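Local structure of cadherin-23 (Mus musculus, 5UZ8) at residues A[125-138]-A[168-180]. The protein probably serves in calcium-dependent cell adhesion and mechanotransduction in hearing, through extracellular cadherin repeats joined by calcium-binding linkers. Sequence-based numbering, arbitrary orientation.
With CA (calcium ion), chain G; CA (calcium ion), chain F; GSH (glutathione), chain L.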
loop_
_atom_site.group_PDB
_atom_site.type_symbol
_atom_site.label_atom_id
_atom_site.label_comp_id
_atom_site.label_asym_id
_atom_site.label_seq_id
_atom_site.Cartn_x
_atom_site.Cartn_y
_atom_site.Cartn_z
ATOM N N VAL A 125 0.912 -15.421 3.692
ATOM C CA VAL A 125 1.203 -15.765 5.070
ATOM C C VAL A 125 0.358 -16.942 5.458
ATOM O O VAL A 125 -0.755 -17.060 4.977
ATOM C CB VAL A 125 0.959 -14.603 6.052
ATOM C CG1 VAL A 125 1.902 -13.430 5.729
ATOM C CG2 VAL A 125 -0.491 -14.145 6.060
ATOM N N PHE A 126 0.855 -17.770 6.364
ATOM C CA PHE A 126 0.057 -18.878 6.883
ATOM C C PHE A 126 -1.006 -18.343 7.838
ATOM O O PHE A 126 -0.798 -17.364 8.538
ATOM C CB PHE A 126 0.928 -19.945 7.546
ATOM C CG PHE A 126 1.699 -20.791 6.559
ATOM C CD1 PHE A 126 1.090 -21.864 5.916
ATOM C CD2 PHE A 126 3.027 -20.502 6.258
ATOM C CE1 PHE A 126 1.789 -22.636 4.991
ATOM C CE2 PHE A 126 3.732 -21.263 5.326
ATOM C CZ PHE A 126 3.119 -22.329 4.700
ATOM N N GLU A 127 -2.162 -18.987 7.830
ATOM C CA GLU A 127 -3.285 -18.589 8.663
ATOM C C GLU A 127 -3.000 -18.605 10.156
ATOM O O GLU A 127 -3.699 -17.913 10.920
ATOM C CB GLU A 127 -4.539 -19.425 8.326
ATOM C CG GLU A 127 -4.426 -20.918 8.598
ATOM C CD GLU A 127 -5.745 -21.635 8.398
ATOM O OE1 GLU A 127 -6.776 -21.094 8.858
ATOM O OE2 GLU A 127 -5.779 -22.695 7.717
ATOM N N ASP A 128 -1.954 -19.316 10.581
ATOM C CA ASP A 128 -1.576 -19.323 11.999
ATOM C C ASP A 128 -0.516 -18.268 12.364
ATOM O O ASP A 128 0.074 -18.310 13.447
ATOM C CB ASP A 128 -1.163 -20.732 12.454
ATOM C CG ASP A 128 0.067 -21.245 11.754
ATOM O OD1 ASP A 128 0.551 -20.582 10.811
ATOM O OD2 ASP A 128 0.562 -22.337 12.149
ATOM N N ILE A 129 -0.237 -17.347 11.448
ATOM C CA ILE A 129 0.703 -16.251 11.706
ATOM C C ILE A 129 0.350 -15.514 13.007
ATOM O O ILE A 129 -0.824 -15.232 13.263
ATOM C CB ILE A 129 0.720 -15.260 10.535
ATOM C CG1 ILE A 129 1.785 -14.193 10.731
ATOM C CG2 ILE A 129 -0.661 -14.631 10.315
ATOM C CD1 ILE A 129 2.047 -13.417 9.455
ATOM N N ALA A 130 1.359 -15.207 13.809
ATOM C CA ALA A 130 1.139 -14.605 15.124
ATOM C C ALA A 130 0.625 -13.169 15.019
ATOM O O ALA A 130 1.116 -12.395 14.198
ATOM C CB ALA A 130 2.411 -14.650 15.957
ATOM N N VAL A 131 -0.327 -12.814 15.887
ATOM C CA VAL A 131 -0.778 -11.415 16.008
ATOM C C VAL A 131 0.435 -10.546 16.295
ATOM O O VAL A 131 1.335 -10.937 17.055
ATOM C CB VAL A 131 -1.853 -11.240 17.077
ATOM C CG1 VAL A 131 -2.154 -9.775 17.365
ATOM C CG2 VAL A 131 -3.114 -11.994 16.670
ATOM N N GLY A 132 0.485 -9.392 15.640
ATOM C CA GLY A 132 1.631 -8.490 15.756
ATOM C C GLY A 132 2.741 -8.640 14.712
ATOM O O GLY A 132 3.626 -7.779 14.643
ATOM N N THR A 133 2.717 -9.726 13.928
ATOM C CA THR A 133 3.767 -9.996 12.994
ATOM C C THR A 133 3.681 -8.989 11.851
ATOM O O THR A 133 2.602 -8.724 11.334
ATOM C CB THR A 133 3.652 -11.422 12.428
ATOM O OG1 THR A 133 3.647 -12.366 13.509
ATOM C CG2 THR A 133 4.813 -11.727 11.476
ATOM N N VAL A 134 4.819 -8.398 11.488
ATOM C CA VAL A 134 4.860 -7.534 10.330
ATOM C C VAL A 134 4.900 -8.409 9.087
ATOM O O VAL A 134 5.730 -9.322 8.978
ATOM C CB VAL A 134 6.113 -6.628 10.334
ATOM C CG1 VAL A 134 6.209 -5.844 9.033
ATOM C CG2 VAL A 134 6.058 -5.687 11.528
ATOM N N ILE A 135 4.034 -8.108 8.153
ATOM C CA ILE A 135 3.906 -8.889 6.917
ATOM C C ILE A 135 4.719 -8.287 5.776
ATOM O O ILE A 135 5.389 -9.010 5.043
ATOM C CB ILE A 135 2.449 -9.010 6.508
ATOM C CG1 ILE A 135 1.719 -9.860 7.542
ATOM C CG2 ILE A 135 2.328 -9.690 5.156
ATOM C CD1 ILE A 135 0.235 -9.862 7.344
ATOM N N LEU A 136 4.608 -6.971 5.601
ATOM C CA LEU A 136 5.375 -6.269 4.576
ATOM C C LEU A 136 5.427 -4.785 4.925
ATOM O O LEU A 136 4.692 -4.320 5.789
ATOM C CB LEU A 136 4.703 -6.428 3.207
ATOM C CG LEU A 136 3.437 -5.567 3.129
ATOM C CD1 LEU A 136 3.330 -4.796 1.841
ATOM C CD2 LEU A 136 2.207 -6.373 3.450
ATOM N N ARG A 137 6.307 -4.073 4.241
ATOM C CA ARG A 137 6.421 -2.638 4.398
ATOM C C ARG A 137 6.140 -1.981 3.045
ATOM O O ARG A 137 6.716 -2.366 2.045
ATOM C CB ARG A 137 7.836 -2.306 4.871
ATOM C CG ARG A 137 8.087 -0.840 5.192
ATOM C CD ARG A 137 9.455 -0.693 5.851
ATOM N NE ARG A 137 9.388 -0.720 7.301
ATOM C CZ ARG A 137 10.366 -1.116 8.113
ATOM N NH1 ARG A 137 10.198 -1.055 9.434
ATOM N NH2 ARG A 137 11.513 -1.580 7.617
ATOM N N VAL A 138 5.249 -1.001 3.030
ATOM C CA VAL A 138 5.015 -0.165 1.871
ATOM C C VAL A 138 5.811 1.124 2.042
ATOM O O VAL A 138 5.969 1.616 3.165
ATOM C CB VAL A 138 3.527 0.114 1.644
ATOM C CG1 VAL A 138 2.770 -1.205 1.522
ATOM C CG2 VAL A 138 2.921 1.021 2.700
ATOM N N THR A 168 6.303 4.048 9.430
ATOM C CA THR A 168 7.153 3.111 8.688
ATOM C C THR A 168 6.476 2.543 7.464
ATOM O O THR A 168 7.157 2.049 6.553
ATOM C CB THR A 168 7.598 1.946 9.566
ATOM O OG1 THR A 168 6.439 1.192 9.985
ATOM C CG2 THR A 168 8.369 2.440 10.809
ATOM N N GLY A 169 5.144 2.514 7.460
ATOM C CA GLY A 169 4.435 1.729 6.452
ATOM C C GLY A 169 4.434 0.214 6.648
ATOM O O GLY A 169 4.018 -0.494 5.734
ATOM N N ASP A 170 4.852 -0.270 7.814
ATOM C CA ASP A 170 4.765 -1.677 8.167
ATOM C C ASP A 170 3.312 -2.065 8.356
ATOM O O ASP A 170 2.604 -1.444 9.174
ATOM C CB ASP A 170 5.486 -1.991 9.462
ATOM C CG ASP A 170 6.998 -2.110 9.293
ATOM O OD1 ASP A 170 7.489 -2.405 8.175
ATOM O OD2 ASP A 170 7.691 -1.898 10.283
ATOM N N ILE A 171 2.884 -3.076 7.606
ATOM C CA ILE A 171 1.551 -3.658 7.738
ATOM C C ILE A 171 1.675 -4.925 8.583
ATOM O O ILE A 171 2.484 -5.822 8.237
ATOM C CB ILE A 171 0.936 -3.947 6.376
ATOM C CG1 ILE A 171 0.731 -2.617 5.623
ATOM C CG2 ILE A 171 -0.413 -4.660 6.537
ATOM C CD1 ILE A 171 0.236 -2.747 4.187
ATOM N N SER A 172 0.898 -4.967 9.670
ATOM C CA SER A 172 0.984 -6.059 10.643
ATOM C C SER A 172 -0.357 -6.751 10.856
ATOM O O SER A 172 -1.410 -6.206 10.555
ATOM C CB SER A 172 1.522 -5.573 11.983
ATOM O OG SER A 172 0.691 -4.579 12.562
ATOM N N VAL A 173 -0.285 -7.952 11.401
ATOM C CA VAL A 173 -1.471 -8.723 11.757
ATOM C C VAL A 173 -2.056 -8.124 13.021
ATOM O O VAL A 173 -1.390 -8.082 14.047
ATOM C CB VAL A 173 -1.135 -10.190 12.031
ATOM C CG1 VAL A 173 -2.407 -10.959 12.421
ATOM C CG2 VAL A 173 -0.503 -10.817 10.798
ATOM N N LEU A 174 -3.312 -7.694 12.957
ATOM C CA LEU A 174 -3.975 -7.046 14.108
ATOM C C LEU A 174 -4.829 -8.048 14.914
ATOM O O LEU A 174 -5.004 -7.908 16.123
ATOM C CB LEU A 174 -4.801 -5.856 13.594
ATOM C CG LEU A 174 -5.630 -5.042 14.602
ATOM C CD1 LEU A 174 -4.737 -4.320 15.615
ATOM C CD2 LEU A 174 -6.537 -4.071 13.858
ATOM N N SER A 175 -5.398 -9.035 14.238
ATOM C CA SER A 175 -6.063 -10.135 14.917
ATOM C C SER A 175 -5.941 -11.417 14.088
ATOM O O SER A 175 -5.587 -11.387 12.918
ATOM C CB SER A 175 -7.529 -9.815 15.143
ATOM O OG SER A 175 -8.080 -9.559 13.868
ATOM N N SER A 176 -6.224 -12.552 14.705
ATOM C CA SER A 176 -5.856 -13.828 14.088
ATOM C C SER A 176 -6.624 -14.085 12.779
ATOM O O SER A 176 -7.783 -13.687 12.615
ATOM C CB SER A 176 -6.056 -14.985 15.071
ATOM O OG SER A 176 -7.389 -15.049 15.474
ATOM N N LEU A 177 -5.934 -14.711 11.845
ATOM C CA LEU A 177 -6.477 -15.033 10.559
ATOM C C LEU A 177 -7.072 -16.442 10.595
ATOM O O LEU A 177 -6.801 -17.226 11.490
ATOM C CB LEU A 177 -5.372 -14.931 9.501
ATOM C CG LEU A 177 -4.690 -13.549 9.464
ATOM C CD1 LEU A 177 -3.702 -13.458 8.309
ATOM C CD2 LEU A 177 -5.666 -12.373 9.407
ATOM N N ASP A 178 -7.905 -16.711 9.597
ATOM C CA ASP A 178 -8.531 -18.012 9.391
ATOM C C ASP A 178 -8.788 -18.155 7.921
ATOM O O ASP A 178 -9.720 -17.543 7.367
ATOM C CB ASP A 178 -9.814 -18.110 10.222
ATOM C CG ASP A 178 -10.511 -19.461 10.095
ATOM O OD1 ASP A 178 -9.987 -20.362 9.380
ATOM O OD2 ASP A 178 -11.596 -19.610 10.705
ATOM N N ARG A 179 -7.982 -18.981 7.254
ATOM C CA ARG A 179 -8.205 -19.204 5.818
ATOM C C ARG A 179 -9.635 -19.632 5.466
ATOM O O ARG A 179 -10.177 -19.289 4.395
ATOM C CB ARG A 179 -7.240 -20.232 5.272
ATOM C CG ARG A 179 -7.185 -20.194 3.744
ATOM C CD ARG A 179 -6.645 -21.502 3.205
ATOM N NE ARG A 179 -7.591 -22.563 3.515
ATOM C CZ ARG A 179 -8.709 -22.828 2.841
ATOM N NH1 ARG A 179 -9.010 -22.217 1.691
ATOM N NH2 ARG A 179 -9.511 -23.790 3.277
ATOM N N GLU A 180 -10.219 -20.428 6.362
ATOM C CA GLU A 180 -11.530 -20.954 6.120
ATOM C C GLU A 180 -12.645 -19.865 6.141
ATOM O O GLU A 180 -13.713 -20.061 5.555
ATOM C CB GLU A 180 -11.838 -22.035 7.152
ATOM C CG GLU A 180 -11.195 -23.389 6.885
ATOM C CD GLU A 180 -9.702 -23.436 7.113
ATOM O OE1 GLU A 180 -8.981 -23.888 6.190
ATOM O OE2 GLU A 180 -9.219 -23.033 8.181
HETATM CA CA CA G . -8.528 -22.079 10.086
HETATM CA CA CA F . -7.070 -24.594 7.431
HETATM N N1 GSH L . -11.332 -20.562 16.247
HETATM C CA1 GSH L . -10.150 -21.196 15.680
HETATM C C1 GSH L . -9.234 -20.125 15.137
HETATM O O11 GSH L . -9.633 -18.938 15.184
HETATM O O12 GSH L . -8.138 -20.482 14.639
HETATM C CB1 GSH L . -10.526 -22.187 14.562
HETATM C CG1 GSH L . -11.181 -21.496 13.367
HETATM C CD1 GSH L . -11.263 -22.427 12.180
HETATM O OE1 GSH L . -10.260 -22.750 11.548
HETATM N N2 GSH L . -12.486 -22.824 11.847
HETATM C CA2 GSH L . -12.776 -23.553 10.630
HETATM C C2 GSH L . -13.807 -22.843 9.800
HETATM O O2 GSH L . -14.526 -23.498 9.065
HETATM C CB2 GSH L . -13.226 -24.969 10.989
HETATM S SG2 GSH L . -11.860 -25.817 11.800
HETATM N N3 GSH L . -13.823 -21.506 9.869
HETATM C CA3 GSH L . -14.701 -20.675 9.067
HETATM C C3 GSH L . -15.679 -19.879 9.908
HETATM O O31 GSH L . -16.540 -19.213 9.288
HETATM O O32 GSH L . -15.578 -19.874 11.162
HETATM O O HOH W 1 -3.388 -15.895 12.677
HETATM O O HOH W 2 8.560 2.921 4.512
HETATM O O HOH W 3 -7.943 -20.454 11.828
#
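Glu127 turns CG in between its own N and carbonyl carbon (chi1 64°) and then runs extended, which carries its carboxylate to Asp178 and Glu180. Its OE1 binds one calcium ion at 2.4 Å together with Asp178 OD1 and Glu180 OE2, while OE2 holds a second calcium that Glu180 also binds; the extended glutamate reaches far enough to give one oxygen to each ion. Arg179 N donates to Glu127 OE1 from above the carboxylate plane and, with the two calcium ions, holds the group's orientation. Asp218 serves both ions; Asp215, Val216 and Asp251 join it round the second, and glutathione OE1 and a water also bind the first. At the other end Arg137, in the conformer described here, has CG anti to its N (chi1 -175°) and bends at chi3, bringing NE within 2.7 Å of Asp170 OD1, a salt bridge with OD1 over one guanidinium face; NH1 adds a weak bond to OD2. An alanine in place of Asp170 would probably leave this guanidinium without its anionic mate and freer to swing. Between these ends, Ile129 CG2 meets Val173 CG2 at 3.8 Å and Leu177 CD1, and Ile135 CD1 closes on the same Val173 methyl; beta-branched Ile135 and Val173 suit strands, and longer Leu177 reaches Ile129 from its loop. Strands 134-137 and 170-173 pair antiparallel, with Ile135 and Leu136 both opposite Ile171: a classic beta bulge in the cadherin-repeat beta sandwich, whose end carries the interdomain calcium site.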